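Local structure of CRISPR-associated protein, Cse2 family (Thermobifida fusca, 4H79) at residues 143-147 and 174-178; 132-138 and 190-195. The protein probably serves as the small CasB (Cse2) subunit of the type I-E CRISPR Cascade complex, where it is thought to bind nucleic acid. All coordinates share one frame; numbering follows the deposited sequence.

Overall arrangement
Both contacts pack helices together in this all-helical Cse2-family chain, and their centres lie about 16 Å apart. Contact 2 pairs helix 129-138 with helix 180-195 and closes a long loop of chain; nested inside that loop along the chain, contact 1 brings the start of helix 144-160 against the C-terminal part of helix 167-176. The segments therefore come in the order 132-138, 143-147, 174-178, 190-195. The contacts also meet directly, Leu-147 CD1 lying 3.5 Å from Val-138 O. Together they tie the last four helices of the chain to one another, all within the part that is recognisably Cse2.

Contact 1. Residues 143-147 and 174-178; sequences TYKAL and LYQFR
The hydroxyl of Tyr-144 reaches the C-terminal part of helix 167-176 and donates to the backbone carbonyl of Leu-174, Tyr-144 OH to Leu-174 O 2.7 Å. The acceptor lies at the edge of the tyrosine ring, near its plane, while the hydroxyl stands 18° out of the carbonyl plane, with a C=O...OH angle of 156°. Leu-174 O also receives Phe-177 N, so two donors share this carbonyl. Beside this polar point the packing is tight and apolar. With CG anti to the backbone N (chi1 177°), Leu-147 sends CD2 to two partners: Leu-174 CD2 at 3.6 Å and one face of the Phe-177 ring, a CH-pi contact 4.0 Å from CD2 to the centroid. In this all-helical Cse2 fold, the first turn of helix 144-160 thus packs against the C-terminal part of helix 167-176, and Thr-143, its N-cap, accepts Ala-146 N on OG1 at 3.1 Å. The other flank is looser. There the partly exposed Arg-178 touches Tyr-144 OH with CG, at 3.8 Å, before its bent chain leads away to a salt bridge with Asp-80.

Contact 2. Residues 132-138 and 190-195; sequences RKRFVQV and WGRGFH
Phe-135 and Phe-194 lie alongside each other between two helices, their side chains pointing opposite ways and their rings set obliquely, with Phe-135 CD2 4.0 Å from Phe-194 CD2. Phe-135 can be followed outward from its backbone. Its CB points toward helix 180-195, and with CG anti to the backbone N (chi1 -178°) the ring extends so that CD2, CE2 and CZ meet that helix's side chains. CD2 and CE2 lie by Phe-194 CD2, and CZ at the far end presses on Trp-190 CB at 3.7 Å, with Trp-190 CG a little farther off. The plane of the indole's five-membered ring is 27° from that of Phe-135, but the two are displaced so that little of one ring covers the other. Helices 129-138 and 180-195 run roughly antiparallel here, the axes of the short segments 11.4 Å apart at 153°, and this aromatic cluster fills the gap between them, with Leu-114 and Val-118 of helix 114-119 also touching Phe-135. An alanine in place of Phe-135 would remove the ring and is likely to open a gap between Trp-190 and Phe-194, costing both their shared packing partner. At one end of the cluster Val-138 CG1 meets the six-membered part of the indole, 3.7 Å from Trp-190 CZ3, while Trp-190 NE1 is hydrogen-bonded to Gln-173. At the other, Arg-132 CG lies 3.9 Å from Phe-194 CZ; its guanidinium, salt-bridged to Glu-129, brings NH1 to the edge of the exposed His-195 ring, 4.0 Å from His-195 CE1.

Contact 1. Residues 143-147 and 174-178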
ATOM      1  N   THR A 143       7.790  -9.463 -10.736  1.00 42.67           N
ATOM      2  CA  THR A 143       8.108  -8.047 -11.014  1.00 32.23           C
ATOM      3  C   THR A 143       7.243  -7.122 -10.165  1.00 31.83           C
ATOM      4  O   THR A 143       6.146  -7.497  -9.687  1.00 35.36           O
ATOM      5  CB  THR A 143       7.839  -7.690 -12.502  1.00 37.28           C
ATOM      6  OG1 THR A 143       6.432  -7.834 -12.758  1.00 36.44           O
ATOM      7  CG2 THR A 143       8.648  -8.598 -13.504  1.00 35.85           C
ATOM      8  N   TYR A 144       7.698  -5.876 -10.001  1.00 31.83           N
ATOM      9  CA  TYR A 144       6.901  -4.873  -9.279  1.00 33.87           C
ATOM     10  C   TYR A 144       5.594  -4.570  -9.982  1.00 35.20           C
ATOM     11  O   TYR A 144       4.591  -4.318  -9.328  1.00 30.36           O
ATOM     12  CB  TYR A 144       7.662  -3.572  -9.069  1.00 31.05           C
ATOM     13  CG  TYR A 144       8.495  -3.648  -7.839  1.00 30.11           C
ATOM     14  CD1 TYR A 144       7.936  -3.287  -6.604  1.00 30.23           C
ATOM     15  CD2 TYR A 144       9.809  -4.108  -7.882  1.00 31.61           C
ATOM     16  CE1 TYR A 144       8.666  -3.375  -5.441  1.00 30.64           C
ATOM     17  CE2 TYR A 144      10.551  -4.204  -6.713  1.00 36.00           C
ATOM     18  CZ  TYR A 144       9.983  -3.838  -5.495  1.00 32.08           C
ATOM     19  OH  TYR A 144      10.676  -3.924  -4.293  1.00 31.93           O
ATOM     20  N   LYS A 145       5.614  -4.575 -11.320  1.00 32.47           N
ATOM     21  CA  LYS A 145       4.347  -4.424 -12.079  1.00 36.64           C
ATOM     22  C   LYS A 145       3.307  -5.512 -11.698  1.00 36.07           C
ATOM     23  O   LYS A 145       2.113  -5.216 -11.525  1.00 37.95           O
ATOM     24  CB  LYS A 145       4.626  -4.425 -13.582  1.00 43.27           C
ATOM     25  CG  LYS A 145       3.382  -4.471 -14.453  1.00 45.00           C
ATOM     26  CD  LYS A 145       3.599  -3.660 -15.729  1.00 56.52           C
ATOM     27  CE  LYS A 145       3.280  -4.513 -16.941  1.00 63.69           C
ATOM     28  NZ  LYS A 145       2.556  -3.791 -18.020  1.00 68.82           N
ATOM     29  N   ALA A 146       3.740  -6.768 -11.601  1.00 31.02           N
ATOM     30  CA  ALA A 146       2.830  -7.861 -11.272  1.00 30.52           C
ATOM     31  C   ALA A 146       2.396  -7.735  -9.824  1.00 31.54           C
ATOM     32  O   ALA A 146       1.226  -7.973  -9.503  1.00 29.38           O
ATOM     33  CB  ALA A 146       3.487  -9.228 -11.530  1.00 30.19           C
ATOM     34  N   LEU A 147       3.332  -7.350  -8.950  1.00 27.25           N
ATOM     35  CA  LEU A 147       3.047  -7.187  -7.551  1.00 28.14           C
ATOM     36  C   LEU A 147       1.978  -6.088  -7.357  1.00 28.56           C
ATOM     37  O   LEU A 147       1.004  -6.293  -6.611  1.00 25.70           O
ATOM     38  CB  LEU A 147       4.309  -6.815  -6.761  1.00 27.59           C
ATOM     39  CG  LEU A 147       4.149  -6.530  -5.255  1.00 27.16           C
ATOM     40  CD1 LEU A 147       3.482  -7.706  -4.512  1.00 24.50           C
ATOM     41  CD2 LEU A 147       5.547  -6.179  -4.661  1.00 27.73           C
ATOM     42  N   LEU A 174       6.692  -3.083   0.382  1.00 23.84           N
ATOM     43  CA  LEU A 174       6.932  -2.943  -1.044  1.00 27.26           C
ATOM     44  C   LEU A 174       8.459  -2.739  -1.324  1.00 33.04           C
ATOM     45  O   LEU A 174       9.035  -3.440  -2.166  1.00 32.17           O
ATOM     46  CB  LEU A 174       6.112  -1.806  -1.649  1.00 24.83           C
ATOM     47  CG  LEU A 174       4.627  -2.156  -1.902  1.00 29.01           C
ATOM     48  CD1 LEU A 174       3.732  -0.951  -2.146  1.00 23.64           C
ATOM     49  CD2 LEU A 174       4.478  -3.063  -3.120  1.00 35.00           C
ATOM     50  N   TYR A 175       9.099  -1.789  -0.618  1.00 30.53           N
ATOM     51  CA  TYR A 175      10.540  -1.555  -0.727  1.00 35.29           C
ATOM     52  C   TYR A 175      11.325  -2.814  -0.309  1.00 37.35           C
ATOM     53  O   TYR A 175      12.217  -3.260  -1.028  1.00 34.66           O
ATOM     54  CB  TYR A 175      10.943  -0.284   0.095  1.00 30.29           C
ATOM     55  CG  TYR A 175      12.352   0.098   0.074  1.00 33.85           C
ATOM     56  CD1 TYR A 175      13.004   0.315  -1.137  1.00 25.39           C
ATOM     57  CD2 TYR A 175      13.094   0.313   1.282  1.00 31.85           C
ATOM     58  CE1 TYR A 175      14.338   0.704  -1.171  1.00 35.30           C
ATOM     59  CE2 TYR A 175      14.414   0.684   1.227  1.00 37.60           C
ATOM     60  CZ  TYR A 175      14.999   0.904   0.001  1.00 36.06           C
ATOM     61  OH  TYR A 175      16.251   1.260  -0.054  1.00 40.89           O
ATOM     62  N   GLN A 176      10.938  -3.432   0.809  1.00 33.37           N
ATOM     63  CA  GLN A 176      11.629  -4.621   1.326  1.00 39.55           C
ATOM     64  C   GLN A 176      11.639  -5.782   0.324  1.00 39.17           C
ATOM     65  O   GLN A 176      12.528  -6.611   0.364  1.00 34.18           O
ATOM     66  CB  GLN A 176      11.018  -5.068   2.669  1.00 31.78           C
ATOM     67  CG  GLN A 176      11.747  -6.185   3.366  1.00 40.48           C
ATOM     68  CD  GLN A 176      11.181  -6.464   4.731  1.00 45.08           C
ATOM     69  OE1 GLN A 176      10.095  -5.960   5.072  1.00 49.51           O
ATOM     70  NE2 GLN A 176      11.890  -7.281   5.513  1.00 47.11           N
ATOM     71  N   PHE A 177      10.659  -5.803  -0.573  1.00 35.34           N
ATOM     72  CA  PHE A 177      10.512  -6.839  -1.590  1.00 34.14           C
ATOM     73  C   PHE A 177      11.675  -6.923  -2.586  1.00 37.97           C
ATOM     74  O   PHE A 177      11.746  -7.898  -3.333  1.00 39.02           O
ATOM     75  CB  PHE A 177       9.207  -6.600  -2.365  1.00 32.42           C
ATOM     76  CG  PHE A 177       8.348  -7.807  -2.460  1.00 46.00           C
ATOM     77  CD1 PHE A 177       8.331  -8.550  -3.626  1.00 52.54           C
ATOM     78  CD2 PHE A 177       7.587  -8.223  -1.379  1.00 52.89           C
ATOM     79  CE1 PHE A 177       7.570  -9.683  -3.711  1.00 48.65           C
ATOM     80  CE2 PHE A 177       6.832  -9.388  -1.438  1.00 56.18           C
ATOM     81  CZ  PHE A 177       6.824 -10.111  -2.615  1.00 56.06           C
ATOM     82  N   ARG A 178      12.591  -5.954  -2.605  1.00 36.95           N
ATOM     83  CA  ARG A 178      13.583  -5.890  -3.724  1.00 38.27           C
ATOM     84  C   ARG A 178      14.545  -7.022  -3.722  1.00 44.42           C
ATOM     85  O   ARG A 178      15.178  -7.246  -4.763  1.00 52.51           O
ATOM     86  CB  ARG A 178      14.542  -4.712  -3.682  1.00 38.25           C
ATOM     87  CG  ARG A 178      14.170  -3.517  -2.927  1.00 56.84           C
ATOM     88  CD  ARG A 178      15.444  -2.893  -2.383  1.00 56.31           C
ATOM     89  NE  ARG A 178      15.204  -2.701  -0.959  1.00 66.17           N
ATOM     90  CZ  ARG A 178      16.147  -2.382  -0.110  1.00 47.23           C
ATOM     91  NH1 ARG A 178      17.312  -2.257  -0.568  1.00 52.74           N
ATOM     92  NH2 ARG A 178      15.905  -2.236   1.177  1.00 68.17           N
TER

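Contact 2. Residues 132-138 and 190-195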
ATOM      1  N   ARG A 132      -7.673 -17.165  -0.532  1.00 25.00           N
ATOM      2  CA  ARG A 132      -6.424 -17.408   0.180  1.00 30.30           C
ATOM      3  C   ARG A 132      -5.355 -17.777  -0.852  1.00 31.40           C
ATOM      4  O   ARG A 132      -4.193 -17.328  -0.743  1.00 31.49           O
ATOM      5  CB  ARG A 132      -6.561 -18.512   1.232  1.00 30.19           C
ATOM      6  CG  ARG A 132      -5.262 -18.651   2.121  1.00 31.77           C
ATOM      7  CD  ARG A 132      -4.308 -19.821   1.703  1.00 28.99           C
ATOM      8  NE  ARG A 132      -4.987 -21.106   1.987  1.00 38.30           N
ATOM      9  CZ  ARG A 132      -4.951 -21.696   3.185  1.00 44.89           C
ATOM     10  NH1 ARG A 132      -4.226 -21.162   4.200  1.00 46.96           N
ATOM     11  NH2 ARG A 132      -5.648 -22.805   3.377  1.00 39.90           N
ATOM     12  N   LYS A 133      -5.743 -18.563  -1.864  1.00 30.49           N
ATOM     13  CA  LYS A 133      -4.809 -18.948  -2.934  1.00 36.18           C
ATOM     14  C   LYS A 133      -4.282 -17.697  -3.644  1.00 32.56           C
ATOM     15  O   LYS A 133      -3.055 -17.577  -3.881  1.00 32.70           O
ATOM     16  CB  LYS A 133      -5.478 -19.876  -3.950  1.00 47.19           C
ATOM     17  CG  LYS A 133      -4.597 -20.286  -5.120  1.00 62.58           C
ATOM     18  CD  LYS A 133      -5.272 -21.352  -5.991  1.00 79.97           C
ATOM     19  CE  LYS A 133      -4.399 -21.777  -7.169  1.00 83.89           C
ATOM     20  NZ  LYS A 133      -3.575 -22.989  -6.878  1.00 59.66           N
ATOM     21  N   ARG A 134      -5.197 -16.778  -3.984  1.00 31.03           N
ATOM     22  CA  ARG A 134      -4.816 -15.506  -4.648  1.00 39.12           C
ATOM     23  C   ARG A 134      -3.918 -14.647  -3.766  1.00 32.84           C
ATOM     24  O   ARG A 134      -2.985 -14.017  -4.260  1.00 35.68           O
ATOM     25  CB  ARG A 134      -6.049 -14.701  -5.115  1.00 45.73           C
ATOM     26  CG  ARG A 134      -6.691 -15.379  -6.327  1.00 70.04           C
ATOM     27  CD  ARG A 134      -8.103 -14.889  -6.632  1.00 84.28           C
ATOM     28  NE  ARG A 134      -8.084 -13.685  -7.455  1.00 93.17           N
ATOM     29  CZ  ARG A 134      -8.213 -12.441  -6.998  1.00 60.70           C
ATOM     30  NH1 ARG A 134      -8.384 -12.207  -5.696  1.00 74.73           N
ATOM     31  NH2 ARG A 134      -8.179 -11.427  -7.864  1.00 65.58           N
ATOM     32  N   PHE A 135      -4.216 -14.609  -2.464  1.00 29.35           N
ATOM     33  CA  PHE A 135      -3.416 -13.832  -1.526  1.00 28.80           C
ATOM     34  C   PHE A 135      -1.975 -14.371  -1.468  1.00 30.73           C
ATOM     35  O   PHE A 135      -0.989 -13.607  -1.502  1.00 27.88           O
ATOM     36  CB  PHE A 135      -4.049 -13.841  -0.142  1.00 26.75           C
ATOM     37  CG  PHE A 135      -3.297 -13.016   0.865  1.00 32.33           C
ATOM     38  CD1 PHE A 135      -2.816 -11.743   0.542  1.00 42.23           C
ATOM     39  CD2 PHE A 135      -3.031 -13.531   2.117  1.00 37.87           C
ATOM     40  CE1 PHE A 135      -2.108 -10.981   1.476  1.00 34.52           C
ATOM     41  CE2 PHE A 135      -2.357 -12.777   3.049  1.00 31.55           C
ATOM     42  CZ  PHE A 135      -1.908 -11.508   2.731  1.00 28.80           C
ATOM     43  N   VAL A 136      -1.867 -15.696  -1.408  1.00 31.03           N
ATOM     44  CA  VAL A 136      -0.569 -16.365  -1.390  1.00 34.25           C
ATOM     45  C   VAL A 136       0.220 -16.000  -2.645  1.00 31.67           C
ATOM     46  O   VAL A 136       1.436 -15.727  -2.572  1.00 39.81           O
ATOM     47  CB  VAL A 136      -0.692 -17.910  -1.169  1.00 33.35           C
ATOM     48  CG1 VAL A 136       0.624 -18.639  -1.522  1.00 36.36           C
ATOM     49  CG2 VAL A 136      -1.117 -18.209   0.298  1.00 30.17           C
ATOM     50  N   GLN A 137      -0.484 -15.917  -3.767  1.00 33.09           N
ATOM     51  CA  GLN A 137       0.159 -15.640  -5.051  1.00 37.15           C
ATOM     52  C   GLN A 137       0.698 -14.206  -5.145  1.00 37.82           C
ATOM     53  O   GLN A 137       1.678 -13.955  -5.891  1.00 36.70           O
ATOM     54  CB  GLN A 137      -0.758 -16.000  -6.230  1.00 40.22           C
ATOM     55  CG  GLN A 137      -0.709 -17.514  -6.579  1.00 52.17           C
ATOM     56  CD  GLN A 137       0.737 -18.121  -6.619  1.00 60.85           C
ATOM     57  OE1 GLN A 137       1.468 -17.983  -7.619  1.00 67.69           O
ATOM     58  NE2 GLN A 137       1.140 -18.819  -5.531  1.00 53.54           N
ATOM     59  N   VAL A 138       0.114 -13.279  -4.378  1.00 32.01           N
ATOM     60  CA  VAL A 138       0.579 -11.897  -4.381  1.00 30.09           C
ATOM     61  C   VAL A 138       2.100 -11.836  -4.064  1.00 34.07           C
ATOM     62  O   VAL A 138       2.871 -11.142  -4.757  1.00 35.11           O
ATOM     63  CB  VAL A 138      -0.167 -11.003  -3.381  1.00 26.17           C
ATOM     64  CG1 VAL A 138       0.442  -9.567  -3.406  1.00 28.92           C
ATOM     65  CG2 VAL A 138      -1.719 -10.933  -3.627  1.00 27.68           C
ATOM     66  N   TRP A 190       2.944 -11.363   6.198  1.00 26.48           N
ATOM     67  CA  TRP A 190       1.551 -11.435   5.699  1.00 29.13           C
ATOM     68  C   TRP A 190       0.886 -12.729   6.141  1.00 28.13           C
ATOM     69  O   TRP A 190      -0.287 -12.718   6.544  1.00 24.99           O
ATOM     70  CB  TRP A 190       1.505 -11.345   4.185  1.00 24.45           C
ATOM     71  CG  TRP A 190       1.867  -9.992   3.609  1.00 25.12           C
ATOM     72  CD1 TRP A 190       2.072  -8.804   4.297  1.00 25.82           C
ATOM     73  CD2 TRP A 190       2.071  -9.658   2.193  1.00 31.79           C
ATOM     74  NE1 TRP A 190       2.362  -7.770   3.434  1.00 26.94           N
ATOM     75  CE2 TRP A 190       2.379  -8.213   2.152  1.00 31.60           C
ATOM     76  CE3 TRP A 190       2.022 -10.381   1.003  1.00 29.68           C
ATOM     77  CZ2 TRP A 190       2.652  -7.545   0.967  1.00 29.96           C
ATOM     78  CZ3 TRP A 190       2.309  -9.710  -0.181  1.00 29.97           C
ATOM     79  CH2 TRP A 190       2.611  -8.309  -0.196  1.00 27.45           C
ATOM     80  N   GLY A 191       1.616 -13.857   6.027  1.00 28.81           N
ATOM     81  CA  GLY A 191       1.157 -15.177   6.482  1.00 28.46           C
ATOM     82  C   GLY A 191       0.754 -15.153   7.937  1.00 31.74           C
ATOM     83  O   GLY A 191      -0.354 -15.593   8.280  1.00 29.61           O
ATOM     84  N   ARG A 192       1.643 -14.634   8.787  1.00 31.60           N
ATOM     85  CA  ARG A 192       1.403 -14.518  10.228  1.00 36.32           C
ATOM     86  C   ARG A 192       0.174 -13.642  10.507  1.00 33.60           C
ATOM     87  O   ARG A 192      -0.688 -14.026  11.317  1.00 31.68           O
ATOM     88  CB  ARG A 192       2.648 -13.959  10.934  1.00 40.85           C
ATOM     89  CG  ARG A 192       2.874 -14.443  12.359  1.00 53.10           C
ATOM     90  CD  ARG A 192       4.263 -14.075  12.905  1.00 60.04           C
ATOM     91  NE  ARG A 192       4.596 -12.671  12.616  1.00 96.36           N
ATOM     92  CZ  ARG A 192       5.610 -12.239  11.846  1.00 88.76           C
ATOM     93  NH1 ARG A 192       5.751 -10.926  11.654  1.00 65.19           N
ATOM     94  NH2 ARG A 192       6.483 -13.096  11.270  1.00 90.39           N
ATOM     95  N   GLY A 193       0.057 -12.497   9.842  1.00 29.71           N
ATOM     96  CA  GLY A 193      -1.069 -11.617  10.103  1.00 29.68           C
ATOM     97  C   GLY A 193      -2.374 -12.227   9.673  1.00 29.46           C
ATOM     98  O   GLY A 193      -3.402 -12.051  10.313  1.00 28.37           O
ATOM     99  N   PHE A 194      -2.349 -12.979   8.585  1.00 23.57           N
ATOM    100  CA  PHE A 194      -3.582 -13.659   8.122  1.00 29.42           C
ATOM    101  C   PHE A 194      -4.149 -14.668   9.184  1.00 33.53           C
ATOM    102  O   PHE A 194      -5.370 -14.781   9.414  1.00 27.89           O
ATOM    103  CB  PHE A 194      -3.243 -14.382   6.832  1.00 30.78           C
ATOM    104  CG  PHE A 194      -4.427 -15.083   6.194  1.00 31.39           C
ATOM    105  CD1 PHE A 194      -4.708 -16.462   6.463  1.00 34.90           C
ATOM    106  CD2 PHE A 194      -5.251 -14.386   5.328  1.00 30.55           C
ATOM    107  CE1 PHE A 194      -5.811 -17.106   5.854  1.00 31.45           C
ATOM    108  CE2 PHE A 194      -6.319 -15.017   4.703  1.00 32.87           C
ATOM    109  CZ  PHE A 194      -6.616 -16.376   4.970  1.00 31.16           C
ATOM    110  N   HIS A 195      -3.252 -15.361   9.873  1.00 37.16           N
ATOM    111  CA  HIS A 195      -3.664 -16.379  10.907  1.00 37.14           C
ATOM    112  C   HIS A 195      -3.717 -15.845  12.329  1.00 42.70           C
ATOM    113  O   HIS A 195      -4.122 -16.572  13.215  1.00 52.45           O
ATOM    114  CB  HIS A 195      -2.779 -17.647  10.799  1.00 31.40           C
ATOM    115  CG  HIS A 195      -2.933 -18.364   9.478  1.00 33.10           C
ATOM    116  ND1 HIS A 195      -4.002 -19.159   9.196  1.00 36.35           N
ATOM    117  CD2 HIS A 195      -2.116 -18.384   8.349  1.00 30.94           C
ATOM    118  CE1 HIS A 195      -3.880 -19.640   7.934  1.00 34.36           C
ATOM    119  NE2 HIS A 195      -2.711 -19.164   7.418  1.00 40.97           N
TER